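Local coordinates for putative exported protein (PDB 2DVZ) that probably serves as the periplasmic solute receptor of a tripartite tricarboxylate-type transport system, and holds a glutamate between its two lobes, at residues 143-148 / 189-194; 178-182 / 195-200; 16-22 / 75-79. One frame throughout, in Å; residues are numbered along the deposited sequence.

Contact 1: 143-148 / 189-194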
loop_
_atom_site.group_PDB
_atom_site.type_symbol
_atom_site.label_atom_id
_atom_site.label_comp_id
_atom_site.label_asym_id
_atom_site.label_seq_id
_atom_site.Cartn_x
_atom_site.Cartn_y
_atom_site.Cartn_z
ATOM N N LYS A 143 -15.530 -3.477 -20.980
ATOM C CA LYS A 143 -16.533 -2.424 -20.749
ATOM C C LYS A 143 -16.459 -1.730 -19.393
ATOM O O LYS A 143 -16.900 -0.575 -19.234
ATOM C CB LYS A 143 -17.928 -2.997 -20.937
ATOM C CG LYS A 143 -18.224 -3.253 -22.423
ATOM C CD LYS A 143 -19.486 -4.017 -22.637
ATOM C CE LYS A 143 -20.573 -3.089 -23.041
ATOM N NZ LYS A 143 -21.685 -3.950 -23.533
ATOM N N TYR A 144 -15.918 -2.424 -18.401
ATOM C CA TYR A 144 -15.772 -1.828 -17.074
ATOM C C TYR A 144 -14.343 -1.333 -16.946
ATOM O O TYR A 144 -13.413 -1.880 -17.575
ATOM C CB TYR A 144 -16.075 -2.859 -15.969
ATOM C CG TYR A 144 -17.566 -3.113 -15.771
ATOM C CD1 TYR A 144 -18.328 -2.243 -14.993
ATOM C CD2 TYR A 144 -18.212 -4.199 -16.367
ATOM C CE1 TYR A 144 -19.685 -2.438 -14.795
ATOM C CE2 TYR A 144 -19.576 -4.397 -16.190
ATOM C CZ TYR A 144 -20.304 -3.515 -15.387
ATOM O OH TYR A 144 -21.656 -3.673 -15.131
ATOM N N SER A 145 -14.170 -0.321 -16.116
ATOM C CA SER A 145 -12.846 0.159 -15.796
ATOM C C SER A 145 -12.593 0.175 -14.281
ATOM O O SER A 145 -13.521 0.180 -13.450
ATOM C CB SER A 145 -12.677 1.556 -16.364
ATOM O OG SER A 145 -13.543 2.410 -15.639
ATOM N N TYR A 146 -11.314 0.177 -13.942
ATOM C CA TYR A 146 -10.890 0.125 -12.567
ATOM C C TYR A 146 -9.809 1.152 -12.367
ATOM O O TYR A 146 -9.036 1.436 -13.291
ATOM C CB TYR A 146 -10.385 -1.279 -12.200
ATOM C CG TYR A 146 -8.988 -1.689 -12.679
ATOM C CD1 TYR A 146 -7.839 -1.463 -11.876
ATOM C CD2 TYR A 146 -8.817 -2.365 -13.895
ATOM C CE1 TYR A 146 -6.556 -1.883 -12.298
ATOM C CE2 TYR A 146 -7.548 -2.786 -14.323
ATOM C CZ TYR A 146 -6.423 -2.557 -13.513
ATOM O OH TYR A 146 -5.178 -3.008 -13.952
ATOM N N GLY A 147 -9.766 1.685 -11.155
ATOM C CA GLY A 147 -8.780 2.631 -10.737
ATOM C C GLY A 147 -7.706 1.959 -9.915
ATOM O O GLY A 147 -7.941 0.937 -9.255
ATOM N N SER A 148 -6.507 2.541 -10.014
ATOM C CA SER A 148 -5.346 2.179 -9.233
ATOM C C SER A 148 -4.670 3.454 -8.673
ATOM O O SER A 148 -5.079 4.606 -8.944
ATOM C CB SER A 148 -4.369 1.389 -10.104
ATOM O OG SER A 148 -3.623 2.260 -10.958
ATOM N N GLN A 189 -17.243 7.341 -11.678
ATOM C CA GLN A 189 -16.440 7.630 -12.886
ATOM C C GLN A 189 -15.604 6.387 -13.263
ATOM O O GLN A 189 -15.202 6.225 -14.409
ATOM C CB GLN A 189 -15.566 8.890 -12.716
ATOM C CG GLN A 189 -16.371 10.207 -12.673
ATOM C CD GLN A 189 -16.979 10.473 -11.295
ATOM O OE1 GLN A 189 -16.617 9.823 -10.314
ATOM N NE2 GLN A 189 -17.904 11.418 -11.219
ATOM N N ILE A 190 -15.366 5.509 -12.280
ATOM C CA ILE A 190 -14.815 4.152 -12.518
ATOM C C ILE A 190 -15.786 3.251 -11.745
ATOM O O ILE A 190 -16.320 3.669 -10.727
ATOM C CB ILE A 190 -13.324 4.000 -12.023
ATOM C CG1 ILE A 190 -13.202 4.486 -10.573
ATOM C CG2 ILE A 190 -12.357 4.758 -12.949
ATOM C CD1 ILE A 190 -11.830 4.414 -9.928
ATOM N N GLU A 191 -16.044 2.048 -12.249
ATOM C CA GLU A 191 -16.998 1.129 -11.614
ATOM C C GLU A 191 -16.293 0.303 -10.500
ATOM O O GLU A 191 -16.890 -0.028 -9.472
ATOM C CB GLU A 191 -17.670 0.224 -12.690
ATOM C CG GLU A 191 -18.448 0.971 -13.892
ATOM C CD GLU A 191 -17.578 1.773 -14.969
ATOM O OE1 GLU A 191 -16.410 1.408 -15.295
ATOM O OE2 GLU A 191 -18.135 2.786 -15.530
ATOM N N LEU A 192 -15.011 0.002 -10.726
ATOM C CA LEU A 192 -14.199 -0.848 -9.862
ATOM C C LEU A 192 -13.024 -0.049 -9.305
ATOM O O LEU A 192 -12.574 0.945 -9.908
ATOM C CB LEU A 192 -13.642 -2.066 -10.645
ATOM C CG LEU A 192 -14.482 -3.304 -11.028
ATOM C CD1 LEU A 192 -15.822 -3.032 -11.806
ATOM C CD2 LEU A 192 -13.612 -4.301 -11.786
ATOM N N ILE A 193 -12.527 -0.495 -8.159
ATOM C CA ILE A 193 -11.281 0.009 -7.620
ATOM C C ILE A 193 -10.523 -1.142 -7.030
ATOM O O ILE A 193 -11.101 -2.003 -6.368
ATOM C CB ILE A 193 -11.481 1.148 -6.587
ATOM C CG1 ILE A 193 -10.139 1.851 -6.274
ATOM C CG2 ILE A 193 -12.267 0.675 -5.325
ATOM C CD1 ILE A 193 -10.199 2.944 -5.275
ATOM N N PHE A 194 -9.223 -1.187 -7.312
ATOM C CA PHE A 194 -8.322 -2.060 -6.569
ATOM C C PHE A 194 -7.601 -1.174 -5.583
ATOM O O PHE A 194 -6.951 -0.213 -5.985
ATOM C CB PHE A 194 -7.354 -2.744 -7.522
ATOM C CG PHE A 194 -7.993 -3.831 -8.339
ATOM C CD1 PHE A 194 -7.920 -5.168 -7.923
ATOM C CD2 PHE A 194 -8.685 -3.531 -9.514
ATOM C CE1 PHE A 194 -8.537 -6.167 -8.674
ATOM C CE2 PHE A 194 -9.329 -4.555 -10.277
ATOM C CZ PHE A 194 -9.250 -5.851 -9.857
HETATM O O HOH W 1 -17.687 1.689 -18.412
#
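With its first torsion at -57° and a bend at chi2, the side chain of Glu191 turns toward the backbone and hydroxyl of Ser145, and Ser145 turns its hydroxyl to meet it by setting OG between its own backbone N and carbonyl carbon (chi1 68°). One carboxylate oxygen then takes two bonds from one residue: Ser145 N reaches Glu191 OE1 at 2.9 Å, nearly along the C-O axis, while Ser145 OG donates to Glu191 OE1 over 3.1 Å from the syn side, somewhat out of the carboxylate plane. The stem of Glu191 lies at the edge of the Tyr144 ring, CG being 3.4 Å from Tyr144 CD1. A water also spans Lys143 O and Glu191 OE2, the second link weak.

Beyond this clasp the chains run as parallel strands. Ser145 O accepts from Leu192 N, Gly147 N donates to Leu192 O at 3.2 Å from above the carbonyl plane, and Gly147 O receives Phe194 N at 3.2 Å. On the face bearing Tyr146 and Leu192, the CB atoms of these two residues lie 3.7 Å apart. The Phe194 edge meets the Tyr146 face in a T-shaped pair, centroids 4.9 Å apart and planes at 75°. Helix 154-166 lies over this aromatic pair and supplies Glu160, hydrogen-bonded to Tyr146 OH. On the other face, Ile190 CD1 packs 3.6 Å from Gly147 CA, where the strand carries no side chain.

Strands 145-148 and 192-196 are a parallel pair within the mixed sheet of an alpha/beta lobe of a periplasmic binding protein. Chemically, a carboxylate stands in for a strand carbonyl in receiving Ser145 N, and two neutral donors on a single oxygen would be expected to stabilise the charged form of Glu191.

Contact 2: 178-182 / 195-200. With GLU (glutamic acid), chain G.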
loop_
_atom_site.group_PDB
_atom_site.type_symbol
_atom_site.label_atom_id
_atom_site.label_comp_id
_atom_site.label_asym_id
_atom_site.label_seq_id
_atom_site.Cartn_x
_atom_site.Cartn_y
_atom_site.Cartn_z
ATOM N N SER A 178 -4.492 6.218 -4.375
ATOM C CA SER A 178 -5.843 5.733 -4.124
ATOM C C SER A 178 -6.810 6.822 -3.632
ATOM O O SER A 178 -8.029 6.710 -3.853
ATOM C CB SER A 178 -5.789 4.586 -3.147
ATOM O OG SER A 178 -5.073 3.514 -3.740
ATOM N N GLY A 179 -6.291 7.865 -2.977
ATOM C CA GLY A 179 -7.103 9.040 -2.622
ATOM C C GLY A 179 -8.051 9.451 -3.749
ATOM O O GLY A 179 -9.285 9.345 -3.602
ATOM N N PRO A 180 -7.503 9.985 -4.855
ATOM C CA PRO A 180 -8.389 10.333 -5.959
ATOM C C PRO A 180 -9.135 9.156 -6.593
ATOM O O PRO A 180 -10.221 9.370 -7.163
ATOM C CB PRO A 180 -7.454 11.031 -6.965
ATOM C CG PRO A 180 -6.306 11.536 -6.093
ATOM C CD PRO A 180 -6.119 10.435 -5.106
ATOM N N ALA A 181 -8.568 7.943 -6.514
ATOM C CA ALA A 181 -9.242 6.784 -7.068
ATOM C C ALA A 181 -10.512 6.458 -6.277
ATOM O O ALA A 181 -11.559 6.203 -6.858
ATOM C CB ALA A 181 -8.291 5.573 -7.150
ATOM N N VAL A 182 -10.421 6.481 -4.948
ATOM C CA VAL A 182 -11.549 6.162 -4.082
ATOM C C VAL A 182 -12.717 7.115 -4.370
ATOM O O VAL A 182 -13.890 6.691 -4.461
ATOM C CB VAL A 182 -11.124 6.131 -2.559
ATOM C CG1 VAL A 182 -12.346 6.203 -1.617
ATOM C CG2 VAL A 182 -10.249 4.900 -2.239
ATOM N N ASP A 195 -7.760 -1.456 -4.292
ATOM C CA ASP A 195 -7.166 -0.628 -3.267
ATOM C C ASP A 195 -6.519 -1.424 -2.133
ATOM O O ASP A 195 -6.696 -2.656 -2.013
ATOM C CB ASP A 195 -8.211 0.333 -2.684
ATOM C CG ASP A 195 -7.586 1.560 -2.042
ATOM O OD1 ASP A 195 -6.353 1.754 -2.187
ATOM O OD2 ASP A 195 -8.324 2.333 -1.392
ATOM N N ASN A 196 -5.733 -0.691 -1.337
ATOM C CA ASN A 196 -5.295 -1.134 -0.043
ATOM C C ASN A 196 -6.456 -0.745 0.825
ATOM O O ASN A 196 -7.030 0.328 0.670
ATOM C CB ASN A 196 -3.999 -0.411 0.411
ATOM C CG ASN A 196 -2.992 -0.142 -0.763
ATOM O OD1 ASN A 196 -2.766 1.014 -1.129
ATOM N ND2 ASN A 196 -2.413 -1.188 -1.331
ATOM N N LEU A 197 -6.810 -1.625 1.749
ATOM C CA LEU A 197 -8.071 -1.507 2.485
ATOM C C LEU A 197 -8.298 -0.190 3.267
ATOM O O LEU A 197 -9.373 0.386 3.151
ATOM C CB LEU A 197 -8.343 -2.805 3.297
ATOM C CG LEU A 197 -9.692 -3.004 4.035
ATOM C CD1 LEU A 197 -10.973 -2.612 3.180
ATOM C CD2 LEU A 197 -9.763 -4.424 4.578
ATOM N N PRO A 198 -7.307 0.301 4.047
ATOM C CA PRO A 198 -7.559 1.520 4.842
ATOM C C PRO A 198 -8.224 2.742 4.166
ATOM O O PRO A 198 -9.021 3.409 4.833
ATOM C CB PRO A 198 -6.176 1.864 5.415
ATOM C CG PRO A 198 -5.519 0.529 5.499
ATOM C CD PRO A 198 -5.951 -0.227 4.309
ATOM N N SER A 199 -7.883 3.064 2.912
ATOM C CA SER A 199 -8.470 4.240 2.230
ATOM C C SER A 199 -9.894 3.997 1.724
ATOM O O SER A 199 -10.694 4.938 1.608
ATOM C CB SER A 199 -7.591 4.757 1.065
ATOM O OG SER A 199 -6.951 3.693 0.393
ATOM N N SER A 200 -10.205 2.743 1.403
ATOM C CA SER A 200 -11.532 2.394 0.973
ATOM C C SER A 200 -12.418 2.092 2.173
ATOM O O SER A 200 -13.622 2.188 2.071
ATOM C CB SER A 200 -11.463 1.184 0.028
ATOM O OG SER A 200 -10.953 1.560 -1.259
HETATM N N GLU G . -0.575 1.642 -3.857
HETATM C CA GLU G . 0.210 2.082 -2.688
HETATM C C GLU G . 0.874 0.916 -1.975
HETATM O O GLU G . 0.620 0.576 -0.815
HETATM C CB GLU G . -0.632 2.960 -1.767
HETATM C CG GLU G . -1.456 4.000 -2.549
HETATM C CD GLU G . -1.719 5.269 -1.793
HETATM O OE1 GLU G . -1.231 5.354 -0.646
HETATM O OE2 GLU G . -2.393 6.207 -2.350
HETATM O OXT GLU G . 1.767 0.298 -2.576
#
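This is a buried polar contact in which the N-terminal turn of helix 178-187 meets the junction between strand 192-196 and helix 197-205, beside the ligand cleft of a periplasmic binding protein fold. Its hub is the Asp195 carboxylate, placed with CG opposite the backbone N (chi1 -157°). Ser178 OG donates to Asp195 OD1 at 2.7 Å, arriving from above the carboxylate plane. The other oxygen is gripped from its own segment: Ser200 OG lies 2.7 Å from Asp195 OD2 on the anti lone pair, and Ser199 OG donates to Asp195 OD2 at 2.6 Å from the syn side. Three serine hydroxyls thus satisfy a buried carboxylate and hold its plane in place. Val182 brings an apolar branch across it, with CG2 3.3 Å from Asp195 OD2 and 3.6 Å from Ser200 OG.

Ser178 and Asn196 both belong to the glutamate pocket; Asp195, bonded to the Ser178 hydroxyl, is placed as a second-shell residue that would steady Ser178. Thr33, Ser85 and Ser149 also hydrogen-bond the ligand. At the start of the helix, where its dipole would be expected to suit an anion, Ser178 N donates to the glutamate side-chain oxygen OE2 at 2.9 Å, with an N-H...O angle of 150°.

Contact 3: 16-22 / 75-79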
loop_
_atom_site.group_PDB
_atom_site.type_symbol
_atom_site.label_atom_id
_atom_site.label_comp_id
_atom_site.label_asym_id
_atom_site.label_seq_id
_atom_site.Cartn_x
_atom_site.Cartn_y
_atom_site.Cartn_z
ATOM N N TYR A 16 20.317 12.782 18.553
ATOM C CA TYR A 16 19.176 12.552 17.672
ATOM C C TYR A 16 17.895 12.220 18.491
ATOM O O TYR A 16 17.960 11.437 19.440
ATOM C CB TYR A 16 19.526 11.431 16.694
ATOM C CG TYR A 16 18.418 11.138 15.727
ATOM C CD1 TYR A 16 18.334 11.837 14.518
ATOM C CD2 TYR A 16 17.424 10.208 16.035
ATOM C CE1 TYR A 16 17.318 11.640 13.645
ATOM C CE2 TYR A 16 16.367 9.985 15.127
ATOM C CZ TYR A 16 16.335 10.709 13.932
ATOM O OH TYR A 16 15.342 10.518 13.003
ATOM N N PRO A 17 16.745 12.849 18.162
ATOM C CA PRO A 17 16.559 13.941 17.204
ATOM C C PRO A 17 16.577 15.294 17.930
ATOM O O PRO A 17 16.066 15.376 19.030
ATOM C CB PRO A 17 15.180 13.653 16.607
ATOM C CG PRO A 17 14.482 12.684 17.623
ATOM C CD PRO A 17 15.464 12.433 18.749
ATOM N N SER A 18 17.139 16.334 17.301
ATOM C CA SER A 18 17.319 17.646 17.925
ATOM C C SER A 18 16.456 18.671 17.200
ATOM O O SER A 18 16.265 19.820 17.654
ATOM C CB SER A 18 18.815 18.033 17.934
ATOM O OG SER A 18 19.355 18.091 16.610
ATOM N N LYS A 19 15.879 18.217 16.093
ATOM C CA LYS A 19 14.969 19.016 15.290
ATOM C C LYS A 19 13.878 18.113 14.612
ATOM O O LYS A 19 13.921 16.885 14.719
ATOM C CB LYS A 19 15.797 19.779 14.253
ATOM C CG LYS A 19 16.422 18.902 13.215
ATOM C CD LYS A 19 17.366 19.635 12.316
ATOM C CE LYS A 19 17.801 18.718 11.221
ATOM N NZ LYS A 19 19.014 19.143 10.466
ATOM N N ALA A 20 12.924 18.747 13.926
ATOM C CA ALA A 20 11.902 18.079 13.115
ATOM C C ALA A 20 12.453 17.064 12.120
ATOM O O ALA A 20 13.504 17.276 11.488
ATOM C CB ALA A 20 11.036 19.107 12.356
ATOM N N ILE A 21 11.697 15.973 11.977
ATOM C CA ILE A 21 12.002 14.921 11.018
ATOM C C ILE A 21 10.959 14.993 9.901
ATOM O O ILE A 21 9.769 15.044 10.175
ATOM C CB ILE A 21 11.961 13.535 11.688
ATOM C CG1 ILE A 21 12.950 13.462 12.848
ATOM C CG2 ILE A 21 12.204 12.437 10.682
ATOM C CD1 ILE A 21 12.443 12.677 14.008
ATOM N N ARG A 22 11.439 15.049 8.657
ATOM C CA ARG A 22 10.600 15.041 7.493
ATOM C C ARG A 22 10.294 13.565 7.203
ATOM O O ARG A 22 11.179 12.695 7.272
ATOM C CB ARG A 22 11.316 15.699 6.293
ATOM C CG ARG A 22 11.645 17.202 6.485
ATOM C CD ARG A 22 12.645 17.753 5.415
ATOM N NE ARG A 22 12.195 17.466 4.052
ATOM C CZ ARG A 22 12.993 17.107 3.043
ATOM N NH1 ARG A 22 14.316 16.984 3.220
ATOM N NH2 ARG A 22 12.458 16.841 1.845
ATOM N N ASP A 75 21.167 11.585 7.531
ATOM C CA ASP A 75 21.278 12.019 8.910
ATOM C C ASP A 75 20.131 11.583 9.840
ATOM O O ASP A 75 20.221 11.788 11.042
ATOM C CB ASP A 75 21.472 13.546 8.965
ATOM C CG ASP A 75 20.376 14.301 8.260
ATOM O OD1 ASP A 75 19.392 13.690 7.819
ATOM O OD2 ASP A 75 20.471 15.542 8.165
ATOM N N GLY A 76 19.073 10.989 9.278
ATOM C CA GLY A 76 17.866 10.612 9.997
ATOM C C GLY A 76 16.749 11.655 10.054
ATOM O O GLY A 76 15.706 11.391 10.654
ATOM N N TYR A 77 16.957 12.840 9.467
ATOM C CA TYR A 77 15.942 13.892 9.472
ATOM C C TYR A 77 15.147 13.982 8.154
ATOM O O TYR A 77 14.280 14.845 7.993
ATOM C CB TYR A 77 16.599 15.232 9.804
ATOM C CG TYR A 77 17.174 15.249 11.198
ATOM C CD1 TYR A 77 16.337 15.347 12.301
ATOM C CD2 TYR A 77 18.553 15.127 11.410
ATOM C CE1 TYR A 77 16.831 15.338 13.560
ATOM C CE2 TYR A 77 19.079 15.120 12.691
ATOM C CZ TYR A 77 18.211 15.235 13.766
ATOM O OH TYR A 77 18.701 15.228 15.062
ATOM N N THR A 78 15.442 13.101 7.207
ATOM C CA THR A 78 14.554 12.926 6.073
ATOM C C THR A 78 14.311 11.444 5.908
ATOM O O THR A 78 15.208 10.687 5.527
ATOM C CB THR A 78 15.120 13.540 4.773
ATOM O OG1 THR A 78 15.497 14.927 4.999
ATOM C CG2 THR A 78 14.110 13.413 3.652
ATOM N N LEU A 79 13.087 11.032 6.201
ATOM C CA LEU A 79 12.717 9.619 6.156
ATOM C C LEU A 79 11.597 9.447 5.148
ATOM O O LEU A 79 11.096 10.425 4.591
ATOM C CB LEU A 79 12.258 9.161 7.558
ATOM C CG LEU A 79 13.240 9.438 8.705
ATOM C CD1 LEU A 79 12.560 9.072 9.963
ATOM C CD2 LEU A 79 14.502 8.648 8.595
HETATM O O HOH W 2 19.029 17.848 8.109
#
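Aromatic and apolar contacts gather round Tyr77, whose ring has Lys19 on one face and Tyr16 on the other. The extended Lys19 chain brings CE over its face, 3.7 Å from the Tyr77 ring centroid, a CH-pi contact, and NZ makes an off-centre cation-pi approach. Tyr16 CE1 lies over the opposite face toward the rim, the two rings oblique with planes at 49°, and Tyr16 CD1 is 3.5 Å from Tyr77 CZ. Deeper in, Ile21 CG2 presses tightly on Leu79 CD1.

Polar bonds fix both tyrosines at their hydroxyls. With CG trans to the backbone N (chi1 -179°), the Tyr16 side chain reaches in so that OH donates to Gly76 O at 2.5 Å, above the carbonyl plane. Tyr77 OH in turn accepts from Ser18 N at 2.9 Å, on the stretch after the cis-Pro17 bend. Asp75 OD1 takes Tyr77 N in an Asx turn, and a water joins Asp75 OD2 to Lys19 NZ.

Backbone bonds begin the strand pairing: Arg22 N to Tyr77 O at 2.9 Å and Leu79 N to Arg22 O at 2.7 Å. Arg22 and Thr78 point the same way, with Thr78 CG2 over a guanidinium face, while Arg22 NE forms a salt bridge to Glu55.

Parallel strands 21-25 and 78-82 are thus joined where they enter the sheet of the N-terminal lobe, an arrangement typical of the alpha/beta lobes of periplasmic binding proteins.

In the fold
Along the chain, contact 3 closes before the other two open, whereas contacts 1 and 2 interleave. Contacts 1 and 2 share strand 192-196 and lie about 12 Å apart between centres; Ile193 of contact 1 packs on Ala181 and Val182 of contact 2, joining strand pair to helix start. Contact 3 sits on the opposite side of the chain's centre from contact 1, about 39 Å between centres, and about 29 Å from contact 2. All three reach one mixed sheet, whose long strands 106-121 and 241-248 run between the regions. Contact 2 adjoins the bound glutamate, while contacts 1 and 3 each hold one parallel strand pair, at opposite ends of the molecule, consistent with a receptor that closes on its solute.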